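Local coordinates for phosphatidylinositol 4,5-bisphosphate-binding protein SLM1 (Saccharomyces cerevisiae, PDB 4A6H) that binds phosphatidylinositol 4,5-bisphosphate at the plasma membrane through its PH domain and acts with SLM2 as an effector of TORC2 and calcineurin signalling, at residues 34-39 / 47-52; 60-65 / 105-110; 79-84 / 95-100. All blocks are in the same frame, centred on the assembly; numbering follows the deposited sequence.

Contact 1: residues 34-39 / 47-52; sequences LHEFKT and VPVMSL. With I4D (D-myo-inositol-4-phosphate), chain H; PO4 (phosphate ion), chain F.
A classic beta bulge interrupts the pairing of these two antiparallel strands: Val49 and Met50 together stand opposite Glu36. Both make a backbone bond to it. Val49 N donates to Glu36 O at 2.7 Å with a noticeably bent geometry (138°), whereas Glu36 N reaches Met50 O at 2.9 Å almost straight (172°). Beyond the bulge the ladder is regular, and Leu34 and Leu52 exchange two backbone bonds. Their side chains run alongside each other, CD2 of Leu34 lying 4.0 Å from CD1 of Leu52. On that face Glu36 extends with CG anti to its backbone N, and its carboxylate forms a salt bridge with Arg14. The other face carries His35. His35 ND1 and Ser51 OG share a hydrogen bond of 2.7 Å, and His35 NE2 donates to O1 of a phosphate ion, also at 2.7 Å. Two bonds in the ring plane, at its two nitrogens, should fix its rotation. His35 of the second subunit, another copy of this protein, binds the same ion. Farther along, Phe37 CE2 meets Pro48 CG side by side at 3.8 Å, while phosphate oxygen O42 of inositol-4-phosphate sits over one face of the phenyl ring. The two strands, consecutive in the chain, form a bulged beta hairpin at one end of the PH-domain sheet, and its loop end, through Phe37 and Thr39, lines one of the two inositol-4-phosphate pockets.

Contact 2: residues 60-65 / 105-110; sequences TEHSRK and SMMSWF
Strand 60-62 and helix 105-110 run nearly antiparallel, at 167°, with their axes 10.3 Å apart, a spacing that the helix side chains bridge. Most of the contact rests on one residue of the strand, His62, whose CB points at the helix. Its CG takes the crowded position between the backbone N and the carbonyl carbon (chi1 66°), and the imidazole enters a niche made by three helix residues. Met107 supplies one wall: bent at chi2 and chi3, it brings SD over the centre of one face of the His62 imidazole, 3.6 Å from the ring centroid. Phe110 meets the ring at its edge in a T-shaped pair, planes 74° apart, with His62 CD2 3.6 Å from Phe110 CZ and poised over the middle of the phenyl face. Met106 meets the histidine nearer its backbone, SD lying 3.7 Å from His62 CB, and the CE methyl of Met106 touches Ser63 O at 3.7 Å. A polar tether accompanies this packing. His62 ND1 donates in its own ring plane to Ser63 O at 2.6 Å, so the ring's rotation is set by a bond to the next residue, just past the strand's end, as well as by its aromatic and sulfur neighbours. The phenyl ring of Phe110 also has Thr60 O at its edge, 3.9 Å from Phe110 CZ. Phe80, on the adjoining strand 79-84, touches His62, Met106 and Phe110, so helix 103-116, the C-terminal helix of the PH fold, packs against the end of the sheet formed by strands 57-62 and 79-84.

Contact 3: residues 79-84 / 95-100; sequences KFVLHA and NWVFKA. With I4D (D-myo-inositol-4-phosphate), chain G; PO4 (phosphate ion), chain E.
Phe80 O is gripped twice: Phe98 N donates to it at 2.9 Å, nearly along the C=O axis and almost straight (172°), and Val97 CA adds a C-H...O contact at 3.5 Å. The reciprocal bond from Phe80 N completes the hydrogen-bonded pair, and Leu82 with Trp96 repeats the pattern. On the face bearing the aromatic residues, the two phenyl rings are nearly parallel but slid apart, with little overlap, so the contact runs through Phe98 CB, over one face of the Phe80 ring and 3.8 Å from its centroid. Leu82 CB meets the edge of Phe98 at CE1 (3.8 Å). Strands 79-84 and 95-99 form an antiparallel hairpin of the PH domain, and its aromatic face looks into the core, where Phe80 packs on helix 103-116. The other face is more polar. At one end His83 ND1 donates in its ring plane to Asn95 OD1 at 2.7 Å, which probably helps orient the amide; Asn95 ND2 donates to a free phosphate ion. At the other end Lys79 and Lys99 line an inositol-4-phosphate pocket, in keeping with the non-canonical lipid site; Lys99 NZ makes a weak hydrogen bond to O2 of the inositol-4-phosphate at 3.3 Å, and Tyr22 offers it a cation-pi partner.

Read from the N terminus, the chain first meets contact 1, which closes the short loop between strands 33-37 and 50-53. It is complete before residues 60-65 open contact 2. Contact 3 then forms inside that larger loop, pairing 79-84 with 95-100 before the helix returns to the strand at 60-62 and closes it. Contacts 2 and 3 are directly joined, since strands 57-62 and 79-84 are neighbours in the sheet. Contact 1 lies on the opposite side of the chain's centre from the other two, yet Leu34 reaches Trp109 of the helix, while Met50 and Leu52 pack on Trp96 and Leu82. Both ends of the PH-domain sheet and its C-terminal helix thereby share one core.

Contact 1: residues 34-39 / 47-52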
loop_
_atom_site.group_PDB
_atom_site.type_symbol
_atom_site.label_atom_id
_atom_site.label_comp_id
_atom_site.label_asym_id
_atom_site.label_seq_id
_atom_site.Cartn_x
_atom_site.Cartn_y
_atom_site.Cartn_z
ATOM N N LEU A 34 -7.287 4.053 -7.867
ATOM C CA LEU A 34 -7.186 3.495 -9.201
ATOM C C LEU A 34 -6.915 4.685 -10.127
ATOM O O LEU A 34 -7.784 5.557 -10.302
ATOM C CB LEU A 34 -8.481 2.763 -9.570
ATOM C CG LEU A 34 -8.496 2.194 -10.989
ATOM C CD1 LEU A 34 -7.462 1.098 -11.126
ATOM C CD2 LEU A 34 -9.885 1.687 -11.337
ATOM N N HIS A 35 -5.692 4.757 -10.667
ATOM C CA HIS A 35 -5.322 5.817 -11.585
ATOM C C HIS A 35 -5.485 5.363 -13.013
ATOM O O HIS A 35 -5.206 4.208 -13.337
ATOM C CB HIS A 35 -3.842 6.199 -11.441
ATOM C CG HIS A 35 -3.449 6.675 -10.078
ATOM N ND1 HIS A 35 -3.789 7.919 -9.596
ATOM C CD2 HIS A 35 -2.699 6.088 -9.112
ATOM C CE1 HIS A 35 -3.285 8.072 -8.386
ATOM N NE2 HIS A 35 -2.608 6.980 -8.073
ATOM N N GLU A 36 -5.938 6.279 -13.857
ATOM C CA GLU A 36 -5.900 6.082 -15.308
ATOM C C GLU A 36 -4.875 7.007 -15.929
ATOM O O GLU A 36 -4.822 8.190 -15.593
ATOM C CB GLU A 36 -7.255 6.392 -15.945
ATOM C CG GLU A 36 -7.255 6.139 -17.460
ATOM C CD GLU A 36 -8.515 6.642 -18.151
ATOM O OE1 GLU A 36 -9.339 7.306 -17.491
ATOM O OE2 GLU A 36 -8.688 6.344 -19.355
ATOM N N PHE A 37 -4.069 6.453 -16.828
ATOM C CA PHE A 37 -3.162 7.218 -17.686
ATOM C C PHE A 37 -3.529 6.975 -19.141
ATOM O O PHE A 37 -4.100 5.937 -19.492
ATOM C CB PHE A 37 -1.710 6.807 -17.434
ATOM C CG PHE A 37 -1.258 6.993 -16.003
ATOM C CD1 PHE A 37 -1.446 5.994 -15.075
ATOM C CD2 PHE A 37 -0.653 8.169 -15.584
ATOM C CE1 PHE A 37 -1.037 6.146 -13.756
ATOM C CE2 PHE A 37 -0.237 8.321 -14.261
ATOM C CZ PHE A 37 -0.440 7.315 -13.349
ATOM N N LYS A 38 -3.188 7.921 -20.000
ATOM C CA LYS A 38 -3.458 7.749 -21.419
ATOM C C LYS A 38 -2.639 6.614 -22.021
ATOM O O LYS A 38 -3.101 5.897 -22.920
ATOM C CB LYS A 38 -3.149 9.040 -22.166
ATOM C CG LYS A 38 -4.203 10.115 -21.980
ATOM C CD LYS A 38 -3.814 11.389 -22.717
ATOM C CE LYS A 38 -5.010 12.318 -22.863
ATOM N NZ LYS A 38 -5.657 12.606 -21.554
ATOM N N THR A 39 -1.406 6.466 -21.545
ATOM C CA THR A 39 -0.515 5.441 -22.064
ATOM C C THR A 39 0.213 4.696 -20.965
ATOM O O THR A 39 0.130 5.054 -19.783
ATOM C CB THR A 39 0.579 6.027 -22.982
ATOM O OG1 THR A 39 1.559 6.703 -22.180
ATOM C CG2 THR A 39 -0.002 7.015 -23.995
ATOM N N VAL A 47 1.119 12.168 -15.428
ATOM C CA VAL A 47 -0.055 12.921 -14.961
ATOM C C VAL A 47 -1.339 12.099 -15.181
ATOM O O VAL A 47 -1.772 11.912 -16.312
ATOM C CB VAL A 47 -0.206 14.272 -15.688
ATOM C CG1 VAL A 47 -1.450 15.007 -15.202
ATOM C CG2 VAL A 47 1.042 15.145 -15.496
ATOM N N PRO A 48 -1.967 11.612 -14.101
ATOM C CA PRO A 48 -3.167 10.799 -14.345
ATOM C C PRO A 48 -4.269 11.564 -15.079
ATOM O O PRO A 48 -4.477 12.754 -14.805
ATOM C CB PRO A 48 -3.650 10.460 -12.922
ATOM C CG PRO A 48 -2.422 10.522 -12.086
ATOM C CD PRO A 48 -1.594 11.649 -12.677
ATOM N N VAL A 49 -4.999 10.885 -15.958
ATOM C CA VAL A 49 -6.214 11.478 -16.515
ATOM C C VAL A 49 -7.270 11.566 -15.417
ATOM O O VAL A 49 -8.057 12.518 -15.362
ATOM C CB VAL A 49 -6.767 10.693 -17.730
ATOM C CG1 VAL A 49 -5.633 10.258 -18.657
ATOM C CG2 VAL A 49 -7.569 9.513 -17.283
ATOM N N MET A 50 -7.275 10.583 -14.522
ATOM C CA MET A 50 -8.141 10.636 -13.353
ATOM C C MET A 50 -7.598 9.709 -12.284
ATOM O O MET A 50 -6.897 8.737 -12.569
ATOM C CB MET A 50 -9.587 10.265 -13.700
ATOM C CG MET A 50 -9.760 8.819 -14.117
ATOM S SD MET A 50 -11.482 8.253 -14.214
ATOM C CE MET A 50 -11.239 6.506 -14.528
ATOM N N SER A 51 -7.938 10.013 -11.039
ATOM C CA SER A 51 -7.537 9.206 -9.901
ATOM C C SER A 51 -8.771 8.953 -9.049
ATOM O O SER A 51 -9.337 9.887 -8.460
ATOM C CB SER A 51 -6.455 9.917 -9.079
ATOM O OG SER A 51 -5.312 10.189 -9.874
ATOM N N LEU A 52 -9.182 7.693 -8.992
ATOM C CA LEU A 52 -10.387 7.293 -8.276
ATOM C C LEU A 52 -10.038 6.825 -6.874
ATOM O O LEU A 52 -9.390 5.791 -6.702
ATOM C CB LEU A 52 -11.072 6.142 -9.015
ATOM C CG LEU A 52 -11.697 6.454 -10.365
ATOM C CD1 LEU A 52 -11.910 5.177 -11.169
ATOM C CD2 LEU A 52 -13.003 7.195 -10.193
HETATM O O5 I4D H . 2.221 2.080 -17.454
HETATM C C5 I4D H . 2.214 2.150 -16.043
HETATM C C6 I4D H . 3.145 1.040 -15.545
HETATM O O6 I4D H . 3.906 0.314 -16.513
HETATM C C4 I4D H . 2.515 3.524 -15.579
HETATM O O4 I4D H . 1.621 4.533 -16.062
HETATM P P4 I4D H . 1.971 5.709 -16.980
HETATM O O43 I4D H . 3.125 5.422 -17.839
HETATM O O42 I4D H . 2.273 6.827 -16.113
HETATM O O41 I4D H . 0.865 6.098 -17.856
HETATM C C3 I4D H . 3.019 3.481 -14.043
HETATM O O3 I4D H . 3.183 4.837 -13.339
HETATM C C2 I4D H . 3.700 2.276 -13.284
HETATM O O2 I4D H . 3.550 2.225 -11.894
HETATM C C1 I4D H . 3.614 0.956 -14.036
HETATM O O1 I4D H . 4.347 -0.227 -13.611
HETATM P P PO4 F . -0.835 6.927 -4.550
HETATM O O1 PO4 F . -1.910 6.548 -5.532
HETATM O O2 PO4 F . 0.512 6.623 -5.122
HETATM O O3 PO4 F . -0.878 8.409 -4.290
HETATM O O4 PO4 F . -1.024 6.137 -3.288
HETATM O O HOH W 1 -2.025 10.292 -18.752
#

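Contact 2: residues 60-65 / 105-110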
loop_
_atom_site.group_PDB
_atom_site.type_symbol
_atom_site.label_atom_id
_atom_site.label_comp_id
_atom_site.label_asym_id
_atom_site.label_seq_id
_atom_site.Cartn_x
_atom_site.Cartn_y
_atom_site.Cartn_z
ATOM N N THR A 60 -18.924 -4.215 -7.169
ATOM C CA THR A 60 -20.183 -4.841 -6.823
ATOM C C THR A 60 -20.379 -6.128 -7.613
ATOM O O THR A 60 -20.283 -7.226 -7.061
ATOM C CB THR A 60 -21.348 -3.860 -7.007
ATOM O OG1 THR A 60 -21.290 -3.291 -8.319
ATOM C CG2 THR A 60 -21.252 -2.731 -5.984
ATOM N N GLU A 61 -20.639 -6.009 -8.903
ATOM C CA GLU A 61 -20.866 -7.196 -9.703
ATOM C C GLU A 61 -19.797 -7.408 -10.757
ATOM O O GLU A 61 -19.023 -6.493 -11.086
ATOM C CB GLU A 61 -22.256 -7.183 -10.340
ATOM C CG GLU A 61 -22.617 -5.893 -11.017
ATOM C CD GLU A 61 -23.991 -5.928 -11.656
ATOM O OE1 GLU A 61 -24.420 -7.005 -12.124
ATOM O OE2 GLU A 61 -24.641 -4.867 -11.696
ATOM N N HIS A 62 -19.750 -8.629 -11.265
ATOM C CA HIS A 62 -18.892 -8.969 -12.372
ATOM C C HIS A 62 -19.509 -10.060 -13.228
ATOM O O HIS A 62 -20.451 -10.751 -12.820
ATOM C CB HIS A 62 -17.495 -9.377 -11.890
ATOM C CG HIS A 62 -17.477 -10.644 -11.099
ATOM N ND1 HIS A 62 -17.657 -11.881 -11.679
ATOM C CD2 HIS A 62 -17.307 -10.868 -9.774
ATOM C CE1 HIS A 62 -17.600 -12.816 -10.745
ATOM N NE2 HIS A 62 -17.391 -12.228 -9.580
ATOM N N SER A 63 -18.983 -10.204 -14.430
ATOM C CA SER A 63 -19.466 -11.221 -15.344
ATOM C C SER A 63 -19.303 -12.611 -14.756
ATOM O O SER A 63 -18.351 -12.876 -14.028
ATOM C CB SER A 63 -18.688 -11.182 -16.662
ATOM O OG SER A 63 -18.692 -9.896 -17.257
ATOM N N ARG A 64 -20.226 -13.501 -15.100
ATOM C CA ARG A 64 -20.001 -14.922 -14.883
ATOM C C ARG A 64 -19.245 -15.477 -16.089
ATOM O O ARG A 64 -19.467 -15.041 -17.218
ATOM C CB ARG A 64 -21.329 -15.657 -14.702
ATOM C CG ARG A 64 -22.061 -15.310 -13.423
ATOM C CD ARG A 64 -23.304 -16.167 -13.273
ATOM N NE ARG A 64 -23.010 -17.592 -13.398
ATOM C CZ ARG A 64 -23.939 -18.541 -13.458
ATOM N NH1 ARG A 64 -25.223 -18.216 -13.407
ATOM N NH2 ARG A 64 -23.588 -19.816 -13.570
ATOM N N LYS A 65 -18.346 -16.430 -15.856
ATOM C CA LYS A 65 -17.537 -16.961 -16.948
ATOM C C LYS A 65 -18.391 -17.664 -18.002
ATOM O O LYS A 65 -19.444 -18.229 -17.696
ATOM C CB LYS A 65 -16.432 -17.892 -16.435
ATOM C CG LYS A 65 -15.483 -18.379 -17.529
ATOM C CD LYS A 65 -14.299 -19.139 -16.954
ATOM C CE LYS A 65 -13.433 -19.738 -18.057
ATOM N NZ LYS A 65 -12.845 -18.714 -18.965
ATOM N N SER A 105 -8.392 -12.144 -16.223
ATOM C CA SER A 105 -7.813 -10.832 -15.976
ATOM C C SER A 105 -8.806 -9.981 -15.202
ATOM O O SER A 105 -8.436 -9.269 -14.264
ATOM C CB SER A 105 -7.450 -10.142 -17.287
ATOM O OG SER A 105 -6.977 -8.830 -17.044
ATOM N N MET A 106 -10.068 -10.044 -15.619
ATOM C CA MET A 106 -11.104 -9.293 -14.931
ATOM C C MET A 106 -11.145 -9.683 -13.458
ATOM O O MET A 106 -11.255 -8.822 -12.580
ATOM C CB MET A 106 -12.465 -9.511 -15.600
ATOM C CG MET A 106 -13.654 -8.895 -14.862
ATOM S SD MET A 106 -14.237 -9.869 -13.462
ATOM C CE MET A 106 -15.107 -11.157 -14.345
ATOM N N MET A 107 -11.041 -10.979 -13.171
ATOM C CA MET A 107 -11.137 -11.413 -11.788
ATOM C C MET A 107 -9.919 -10.980 -10.975
ATOM O O MET A 107 -10.037 -10.695 -9.787
ATOM C CB MET A 107 -11.356 -12.920 -11.690
ATOM C CG MET A 107 -12.780 -13.361 -12.055
ATOM S SD MET A 107 -14.071 -12.585 -11.054
ATOM C CE MET A 107 -13.740 -13.271 -9.430
ATOM N N SER A 108 -8.762 -10.899 -11.616
ATOM C CA SER A 108 -7.592 -10.340 -10.937
ATOM C C SER A 108 -7.833 -8.878 -10.530
ATOM O O SER A 108 -7.555 -8.486 -9.397
ATOM C CB SER A 108 -6.341 -10.475 -11.800
ATOM O OG SER A 108 -5.221 -9.881 -11.165
ATOM N N TRP A 109 -8.370 -8.077 -11.448
ATOM C CA TRP A 109 -8.722 -6.697 -11.123
ATOM C C TRP A 109 -9.786 -6.648 -10.024
ATOM O O TRP A 109 -9.662 -5.889 -9.060
ATOM C CB TRP A 109 -9.245 -5.976 -12.364
ATOM C CG TRP A 109 -8.165 -5.517 -13.298
ATOM C CD1 TRP A 109 -7.790 -6.100 -14.474
ATOM C CD2 TRP A 109 -7.305 -4.384 -13.115
ATOM N NE1 TRP A 109 -6.760 -5.386 -15.047
ATOM C CE2 TRP A 109 -6.454 -4.321 -14.240
ATOM C CE3 TRP A 109 -7.201 -3.389 -12.135
ATOM C CZ2 TRP A 109 -5.486 -3.322 -14.389
ATOM C CZ3 TRP A 109 -6.237 -2.399 -12.287
ATOM C CH2 TRP A 109 -5.400 -2.376 -13.405
ATOM N N PHE A 110 -10.838 -7.450 -10.186
ATOM C CA PHE A 110 -11.964 -7.435 -9.269
ATOM C C PHE A 110 -11.507 -7.790 -7.867
ATOM O O PHE A 110 -11.820 -7.080 -6.920
ATOM C CB PHE A 110 -13.048 -8.423 -9.735
ATOM C CG PHE A 110 -14.289 -8.403 -8.883
ATOM C CD1 PHE A 110 -15.331 -7.532 -9.173
ATOM C CD2 PHE A 110 -14.396 -9.229 -7.775
ATOM C CE1 PHE A 110 -16.474 -7.501 -8.378
ATOM C CE2 PHE A 110 -15.532 -9.203 -6.981
ATOM C CZ PHE A 110 -16.570 -8.333 -7.283
#

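Contact 3: residues 79-84 / 95-100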
loop_
_atom_site.group_PDB
_atom_site.type_symbol
_atom_site.label_atom_id
_atom_site.label_comp_id
_atom_site.label_asym_id
_atom_site.label_seq_id
_atom_site.Cartn_x
_atom_site.Cartn_y
_atom_site.Cartn_z
ATOM N N LYS A 79 -16.205 -8.337 -17.626
ATOM C CA LYS A 79 -16.633 -7.023 -17.140
ATOM C C LYS A 79 -16.836 -6.989 -15.632
ATOM O O LYS A 79 -17.155 -8.013 -15.017
ATOM C CB LYS A 79 -17.940 -6.616 -17.828
ATOM C CG LYS A 79 -17.784 -6.296 -19.301
ATOM C CD LYS A 79 -19.128 -6.091 -19.981
ATOM C CE LYS A 79 -19.581 -7.402 -20.600
ATOM N NZ LYS A 79 -20.866 -7.299 -21.338
ATOM N N PHE A 80 -16.649 -5.812 -15.039
ATOM C CA PHE A 80 -16.996 -5.592 -13.642
ATOM C C PHE A 80 -17.505 -4.179 -13.416
ATOM O O PHE A 80 -17.307 -3.293 -14.252
ATOM C CB PHE A 80 -15.838 -5.944 -12.684
ATOM C CG PHE A 80 -14.666 -4.989 -12.736
ATOM C CD1 PHE A 80 -13.648 -5.163 -13.660
ATOM C CD2 PHE A 80 -14.574 -3.937 -11.834
ATOM C CE1 PHE A 80 -12.560 -4.284 -13.698
ATOM C CE2 PHE A 80 -13.496 -3.060 -11.866
ATOM C CZ PHE A 80 -12.490 -3.239 -12.802
ATOM N N VAL A 81 -18.173 -3.980 -12.283
ATOM C CA VAL A 81 -18.754 -2.693 -11.938
ATOM C C VAL A 81 -18.067 -2.088 -10.729
ATOM O O VAL A 81 -17.880 -2.755 -9.700
ATOM C CB VAL A 81 -20.251 -2.841 -11.617
ATOM C CG1 VAL A 81 -20.849 -1.494 -11.239
ATOM C CG2 VAL A 81 -20.982 -3.483 -12.795
ATOM N N LEU A 82 -17.694 -0.821 -10.870
ATOM C CA LEU A 82 -17.139 -0.012 -9.792
ATOM C C LEU A 82 -18.212 0.987 -9.380
ATOM O O LEU A 82 -18.709 1.748 -10.208
ATOM C CB LEU A 82 -15.864 0.704 -10.259
ATOM C CG LEU A 82 -15.070 1.487 -9.217
ATOM C CD1 LEU A 82 -14.519 0.548 -8.156
ATOM C CD2 LEU A 82 -13.941 2.237 -9.898
ATOM N N HIS A 83 -18.570 0.969 -8.097
ATOM C CA HIS A 83 -19.652 1.792 -7.561
ATOM C C HIS A 83 -19.102 2.935 -6.714
ATOM O O HIS A 83 -18.194 2.724 -5.918
ATOM C CB HIS A 83 -20.552 0.918 -6.683
ATOM C CG HIS A 83 -21.665 1.661 -6.012
ATOM N ND1 HIS A 83 -22.832 1.997 -6.666
ATOM C CD2 HIS A 83 -21.807 2.098 -4.738
ATOM C CE1 HIS A 83 -23.638 2.625 -5.829
ATOM N NE2 HIS A 83 -23.042 2.696 -4.651
ATOM N N ALA A 84 -19.645 4.141 -6.883
ATOM C CA ALA A 84 -19.222 5.287 -6.075
ATOM C C ALA A 84 -20.093 5.483 -4.837
ATOM O O ALA A 84 -21.321 5.560 -4.929
ATOM C CB ALA A 84 -19.212 6.557 -6.916
ATOM N N ASN A 95 -22.373 4.250 -11.188
ATOM C CA ASN A 95 -21.656 3.011 -11.465
ATOM C C ASN A 95 -20.929 3.051 -12.793
ATOM O O ASN A 95 -21.500 3.423 -13.813
ATOM C CB ASN A 95 -22.636 1.844 -11.473
ATOM C CG ASN A 95 -23.366 1.698 -10.164
ATOM O OD1 ASN A 95 -22.826 1.156 -9.207
ATOM N ND2 ASN A 95 -24.596 2.202 -10.106
ATOM N N TRP A 96 -19.662 2.659 -12.769
ATOM C CA TRP A 96 -18.864 2.580 -13.979
ATOM C C TRP A 96 -18.545 1.138 -14.320
ATOM O O TRP A 96 -18.308 0.313 -13.436
ATOM C CB TRP A 96 -17.580 3.377 -13.817
ATOM C CG TRP A 96 -17.777 4.850 -14.057
ATOM C CD1 TRP A 96 -18.964 5.493 -14.288
ATOM C CD2 TRP A 96 -16.761 5.857 -14.096
ATOM N NE1 TRP A 96 -18.745 6.839 -14.464
ATOM C CE2 TRP A 96 -17.403 7.089 -14.350
ATOM C CE3 TRP A 96 -15.376 5.840 -13.932
ATOM C CZ2 TRP A 96 -16.698 8.296 -14.451
ATOM C CZ3 TRP A 96 -14.677 7.045 -14.035
ATOM C CH2 TRP A 96 -15.342 8.248 -14.293
ATOM N N VAL A 97 -18.556 0.830 -15.611
ATOM C CA VAL A 97 -18.358 -0.535 -16.059
ATOM C C VAL A 97 -17.014 -0.632 -16.758
ATOM O O VAL A 97 -16.718 0.171 -17.652
ATOM C CB VAL A 97 -19.484 -0.980 -17.002
ATOM C CG1 VAL A 97 -19.206 -2.378 -17.539
ATOM C CG2 VAL A 97 -20.829 -0.949 -16.272
ATOM N N PHE A 98 -16.197 -1.589 -16.319
ATOM C CA PHE A 98 -14.892 -1.841 -16.895
ATOM C C PHE A 98 -14.848 -3.185 -17.585
ATOM O O PHE A 98 -15.511 -4.131 -17.172
ATOM C CB PHE A 98 -13.809 -1.800 -15.813
ATOM C CG PHE A 98 -13.577 -0.429 -15.243
ATOM C CD1 PHE A 98 -14.310 0.008 -14.158
ATOM C CD2 PHE A 98 -12.630 0.426 -15.796
ATOM C CE1 PHE A 98 -14.102 1.271 -13.629
ATOM C CE2 PHE A 98 -12.421 1.687 -15.268
ATOM C CZ PHE A 98 -13.154 2.110 -14.184
ATOM N N LYS A 99 -14.054 -3.263 -18.642
ATOM C CA LYS A 99 -13.910 -4.494 -19.388
ATOM C C LYS A 99 -12.432 -4.832 -19.558
ATOM O O LYS A 99 -11.655 -4.022 -20.059
ATOM C CB LYS A 99 -14.605 -4.380 -20.748
ATOM C CG LYS A 99 -14.482 -5.630 -21.616
ATOM C CD LYS A 99 -15.372 -5.567 -22.857
ATOM C CE LYS A 99 -14.902 -4.525 -23.841
ATOM N NZ LYS A 99 -15.650 -4.653 -25.128
ATOM N N ALA A 100 -12.051 -6.043 -19.154
ATOM C CA ALA A 100 -10.675 -6.491 -19.296
ATOM C C ALA A 100 -10.577 -7.418 -20.499
ATOM O O ALA A 100 -11.560 -7.634 -21.219
ATOM C CB ALA A 100 -10.198 -7.196 -18.032
HETATM O O5 I4D G . -21.716 -2.770 -22.781
HETATM C C5 I4D G . -21.221 -3.441 -24.068
HETATM C C6 I4D G . -20.483 -4.794 -23.756
HETATM O O6 I4D G . -21.088 -5.634 -22.819
HETATM C C4 I4D G . -21.150 -2.534 -25.415
HETATM O O4 I4D G . -22.046 -1.434 -25.632
HETATM P P4 I4D G . -21.787 0.066 -25.469
HETATM O O43 I4D G . -20.358 0.454 -25.549
HETATM O O42 I4D G . -22.318 0.557 -24.200
HETATM O O41 I4D G . -22.572 0.740 -26.510
HETATM C C3 I4D G . -20.834 -3.385 -26.593
HETATM O O3 I4D G . -20.313 -2.557 -27.612
HETATM C C2 I4D G . -19.827 -4.489 -26.248
HETATM O O2 I4D G . -18.521 -4.340 -26.751
HETATM C C1 I4D G . -19.867 -5.429 -24.978
HETATM O O1 I4D G . -18.916 -6.532 -24.889
HETATM P P PO4 E . -25.549 4.843 -13.351
HETATM O O1 PO4 E . -25.647 3.885 -14.513
HETATM O O2 PO4 E . -24.357 5.749 -13.555
HETATM O O3 PO4 E . -26.813 5.667 -13.278
HETATM O O4 PO4 E . -25.385 4.078 -12.062
#